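Side-chain contacts in nicotinate phosphoribosyltransferase (Saccharomyces cerevisiae, PDB 1VLP), which catalyses the ATP-dependent synthesis of nicotinate ribonucleotide from nicotinate and phosphoribosyl diphosphate, the first step of NAD biosynthesis from nicotinic acid: residues Thr30-Val35 / Lys98-Ser103; Ser20-Asp25 / Glu83-Glu88. All blocks are in the same frame, centred on the assembly; numbering follows the deposited sequence. Where two conformers were deposited one is given.

Interaction 1: residues Thr30-Val35 / Lys98-Ser103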
# COMPACT_ATOMS: atom_id res chain seq x y z
N THR A 30 4.01 -10.08 2.04
CA THR A 30 4.09 -10.96 0.83
C THR A 30 5.26 -10.52 -0.06
O THR A 30 6.03 -11.39 -0.52
CB THR A 30 2.77 -11.04 0.07
OG1 THR A 30 2.29 -9.74 -0.24
CG2 THR A 30 1.73 -11.77 0.92
N MSE A 31 5.47 -9.22 -0.27
CA MSE A 31 6.67 -8.76 -0.95
C MSE A 31 7.95 -9.20 -0.27
O MSE A 31 8.87 -9.64 -0.91
CB MSE A 31 6.70 -7.22 -0.98
CG MSE A 31 5.84 -6.56 -2.01
SE MSE A 31 6.63 -6.92 -3.78
CE MSE A 31 8.23 -6.09 -3.62
N HIS A 32 7.97 -9.09 1.05
CA HIS A 32 9.13 -9.51 1.83
C HIS A 32 9.46 -10.99 1.53
O HIS A 32 10.59 -11.39 1.31
CB HIS A 32 8.86 -9.30 3.33
CG HIS A 32 10.07 -9.46 4.19
ND1 HIS A 32 9.99 -9.80 5.53
CD2 HIS A 32 11.40 -9.33 3.91
CE1 HIS A 32 11.22 -9.85 6.03
NE2 HIS A 32 12.09 -9.60 5.06
N ALA A 33 8.43 -11.83 1.58
CA ALA A 33 8.57 -13.26 1.24
C ALA A 33 9.03 -13.45 -0.18
O ALA A 33 9.93 -14.24 -0.44
CB ALA A 33 7.29 -13.99 1.47
N ALA A 34 8.47 -12.66 -1.10
CA ALA A 34 8.86 -12.80 -2.52
C ALA A 34 10.33 -12.38 -2.74
O ALA A 34 11.07 -13.03 -3.48
CB ALA A 34 7.90 -11.97 -3.42
N VAL A 35 10.75 -11.29 -2.08
CA VAL A 35 12.08 -10.74 -2.25
C VAL A 35 13.10 -11.65 -1.61
O VAL A 35 14.17 -11.90 -2.18
CB VAL A 35 12.12 -9.34 -1.67
CG1 VAL A 35 13.50 -8.84 -1.51
CG2 VAL A 35 11.28 -8.40 -2.57
N LYS A 98 10.73 -19.52 8.62
CA LYS A 98 11.93 -19.83 9.39
C LYS A 98 12.87 -18.63 9.56
O LYS A 98 13.42 -18.39 10.66
CB LYS A 98 12.70 -21.00 8.76
CG LYS A 98 13.91 -21.46 9.55
CD LYS A 98 14.36 -22.86 9.12
N TYR A 99 13.03 -17.89 8.46
CA TYR A 99 13.87 -16.71 8.41
C TYR A 99 13.37 -15.60 9.33
O TYR A 99 14.16 -15.06 10.11
CB TYR A 99 14.04 -16.26 6.94
CG TYR A 99 14.27 -14.81 6.66
CD1 TYR A 99 15.52 -14.22 6.82
CD2 TYR A 99 13.23 -14.03 6.14
CE1 TYR A 99 15.71 -12.88 6.52
CE2 TYR A 99 13.42 -12.71 5.82
CZ TYR A 99 14.64 -12.13 6.03
OH TYR A 99 14.81 -10.81 5.69
N ILE A 100 12.07 -15.29 9.29
CA ILE A 100 11.54 -14.28 10.21
C ILE A 100 11.32 -14.77 11.66
O ILE A 100 11.16 -13.94 12.57
CB ILE A 100 10.29 -13.56 9.68
CG1 ILE A 100 9.12 -14.54 9.41
CG2 ILE A 100 10.65 -12.73 8.43
CD1 ILE A 100 7.78 -13.87 9.34
N SER A 101 11.31 -16.10 11.84
CA SER A 101 11.13 -16.75 13.15
C SER A 101 12.45 -16.79 13.92
O SER A 101 12.48 -16.94 15.16
CB SER A 101 10.70 -18.22 12.97
OG SER A 101 9.38 -18.27 12.51
N SER A 102 13.55 -16.77 13.18
CA SER A 102 14.87 -16.88 13.77
C SER A 102 15.19 -15.74 14.71
O SER A 102 14.77 -14.59 14.52
CB SER A 102 15.91 -16.94 12.67
OG SER A 102 17.20 -16.94 13.21
N SER A 103 15.99 -16.06 15.75
CA SER A 103 16.49 -15.03 16.65
C SER A 103 17.42 -14.05 15.93
O SER A 103 17.67 -12.95 16.42
CB SER A 103 17.20 -15.67 17.85
OG SER A 103 18.28 -16.47 17.41
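His32 and Tyr99 supply the polar part of this helix-to-helix contact. His32 NE2 and Tyr99 OH are 3.0 Å apart in a hydrogen bond bent to 145°, and either atom could be the donor. Each meets the other ring at its edge, near the ring plane. CG anti to the backbone N (chi1 -169°) places the imidazole of His32 between helix 26-38 and Tyr99. Its other nitrogen, ND1, is hydrogen-bonded to Tyr96 OH, so two tyrosines one turn apart on helix 94-101 hold the two ring nitrogens and fix the ring's rotation.

The aromatic part is an oblique pair: the His32 and Tyr99 planes stand at 61° with centroids 5.4 Å apart, and His32 CE1 lies 3.6 Å from Tyr99 CE2. Phe36, one turn after His32 on helix 26-38, stacks on Tyr99.

The apolar part comes from Ile100, whose CG2 branch lies 3.8 Å from His32 CE1, the carbon between the two bonded nitrogens. With an alanine at His32, the hydroxyls of Tyr99 and Tyr96 would probably lose their shared imidazole partner, and a gap would open beside Ile100 CG2.

The two hydroxyls thus satisfy both nitrogens of a buried imidazole; if the ring is neutral, one hydroxyl would be expected to donate to it and the other to accept.

Interaction 2: residues Ser20-Asp25 / Glu83-Glu88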
# COMPACT_ATOMS: atom_id res chain seq x y z
N SER A 20 4.44 -3.59 16.60
CA SER A 20 4.49 -4.92 15.97
C SER A 20 4.96 -4.79 14.53
O SER A 20 4.64 -3.81 13.85
CB SER A 20 3.10 -5.59 16.05
OG SER A 20 3.05 -6.81 15.29
N LEU A 21 5.69 -5.79 14.06
CA LEU A 21 5.99 -5.88 12.64
C LEU A 21 4.74 -6.21 11.79
O LEU A 21 4.77 -6.09 10.57
CB LEU A 21 7.09 -6.88 12.44
CG LEU A 21 8.46 -6.39 12.98
CD1 LEU A 21 9.38 -7.48 13.15
CD2 LEU A 21 9.06 -5.36 12.07
N LEU A 22 3.65 -6.62 12.45
CA LEU A 22 2.32 -6.72 11.78
C LEU A 22 1.49 -5.42 11.67
O LEU A 22 0.40 -5.43 11.05
CB LEU A 22 1.46 -7.75 12.53
CG LEU A 22 1.92 -9.24 12.63
CD1 LEU A 22 0.81 -10.13 13.13
CD2 LEU A 22 2.46 -9.71 11.34
N ASP A 23 1.97 -4.31 12.27
CA ASP A 23 1.35 -3.01 12.11
C ASP A 23 1.83 -2.43 10.77
O ASP A 23 2.72 -1.54 10.70
CB ASP A 23 1.64 -2.07 13.28
CG ASP A 23 0.92 -0.72 13.13
OD1 ASP A 23 0.04 -0.58 12.20
OD2 ASP A 23 1.23 0.22 13.92
N THR A 24 1.35 -3.05 9.70
CA THR A 24 1.78 -2.73 8.34
C THR A 24 0.73 -3.31 7.38
O THR A 24 -0.15 -4.07 7.79
CB THR A 24 3.19 -3.34 7.99
OG1 THR A 24 3.68 -2.73 6.79
CG2 THR A 24 3.12 -4.81 7.75
N ASP A 25 0.89 -2.98 6.11
CA ASP A 25 0.01 -3.52 5.06
C ASP A 25 0.44 -4.96 4.69
O ASP A 25 1.65 -5.21 4.55
CB ASP A 25 0.04 -2.64 3.81
CG ASP A 25 -0.52 -1.20 4.06
OD1 ASP A 25 -1.67 -1.07 4.49
OD2 ASP A 25 0.22 -0.23 3.87
N GLU A 83 2.38 -17.49 14.29
CA GLU A 83 1.22 -18.37 14.17
C GLU A 83 0.12 -17.71 13.32
O GLU A 83 -0.50 -18.39 12.50
CB GLU A 83 0.67 -18.78 15.52
CG GLU A 83 -0.45 -19.86 15.38
CD GLU A 83 -0.12 -20.99 14.34
OE1 GLU A 83 0.92 -21.69 14.54
OE2 GLU A 83 -0.91 -21.14 13.33
N TYR A 84 -0.16 -16.44 13.58
CA TYR A 84 -1.18 -15.71 12.82
C TYR A 84 -0.86 -15.70 11.33
O TYR A 84 -1.75 -15.93 10.49
CB TYR A 84 -1.40 -14.29 13.34
CG TYR A 84 -2.55 -13.59 12.68
CD1 TYR A 84 -3.86 -13.90 13.04
CD2 TYR A 84 -2.35 -12.62 11.70
CE1 TYR A 84 -4.94 -13.25 12.48
CE2 TYR A 84 -3.43 -12.00 11.09
CZ TYR A 84 -4.73 -12.33 11.47
OH TYR A 84 -5.83 -11.69 10.90
N LEU A 85 0.40 -15.47 10.99
CA LEU A 85 0.81 -15.43 9.59
C LEU A 85 0.63 -16.82 8.94
O LEU A 85 0.15 -16.92 7.80
CB LEU A 85 2.27 -14.95 9.45
CG LEU A 85 2.60 -13.49 9.78
CD1 LEU A 85 4.10 -13.25 9.76
CD2 LEU A 85 1.84 -12.53 8.85
N LYS A 86 1.00 -17.89 9.65
CA LYS A 86 0.89 -19.23 9.10
C LYS A 86 -0.60 -19.58 8.85
O LYS A 86 -0.93 -20.25 7.87
CB LYS A 86 1.55 -20.22 10.03
CG LYS A 86 3.10 -20.07 10.07
CD LYS A 86 3.71 -20.79 11.25
CE LYS A 86 3.60 -22.25 11.12
NZ LYS A 86 4.26 -22.93 12.30
N GLN A 87 -1.48 -19.16 9.75
CA GLN A 87 -2.90 -19.42 9.63
C GLN A 87 -3.59 -18.65 8.49
O GLN A 87 -4.33 -19.25 7.69
CB GLN A 87 -3.62 -19.12 10.96
CG GLN A 87 -5.15 -19.42 10.94
CD GLN A 87 -5.53 -20.89 10.53
OE1 GLN A 87 -6.60 -21.12 9.91
NE2 GLN A 87 -4.70 -21.88 10.88
N GLU A 88 -3.34 -17.34 8.40
CA GLU A 88 -4.03 -16.46 7.46
C GLU A 88 -3.35 -16.32 6.12
O GLU A 88 -4.00 -15.89 5.14
CB GLU A 88 -4.22 -15.06 8.06
CG GLU A 88 -5.04 -14.99 9.32
CD GLU A 88 -6.46 -15.55 9.18
OE1 GLU A 88 -7.12 -15.37 8.12
OE2 GLU A 88 -6.91 -16.18 10.14
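Leu22 carries the entire loop side of this contact: a single leucine from a tight turn, its two methyl branches divided between neighbouring residues of a helix. CD2 packs 3.8 Å from Leu85 CD2, the two leucines lying alongside one another and pointing opposite ways. The other branch, CD1, reaches 4.3 Å from CD2 of Tyr84 and approaches that ring obliquely. Glu88 CG, one turn on, lies 3.4 Å above one face of the Tyr84 ring, offset toward its rim. No hydrogen bond joins the segments, and the nearest CA pair, Leu22 and Leu85, is 9.1 Å apart, so side-chain packing alone spans the gap.

Leu22 sits in a turn stabilised by Ser20: Ser20 to Asp23 form a type I beta turn, and Leu22 N donates to Ser20 OG at 2.9 Å and 151°, an ST turn. Ser20 OG is also hydrogen-bonded to Glu81, a polar tie to the same helix.

Among the neighbouring elements, the 20-25 loop leads into helix 26-38 and shares backbone hydrogen bonds with Ile228 and Leu229 of helix 228-234. Tyr84 rests on that helix too, while helix 94-101 lies beside Leu85.

The centres of interactions 1 and 2 lie about 11 Å apart, on the same side of the chain's centre and within the family's N-terminal domain range. Their segments alternate along the chain: 20-25, 30-35, 83-88, 98-103. Loop 20-25 packs on helix 79-88, and helix 26-38, which follows the loop, packs on helix 94-101. Those two partner helices are successive in the chain and meet directly where Ile100 CD1 lies 3.8 Å from Leu85 CD1; this one packing contact joins the two interactions. Tyr27, which probably binds nicotinate as in relatives, lies in sequence between 20-25 and 30-35, its side chain about 9 Å from that of His32 and about 12 Å from that of Leu85.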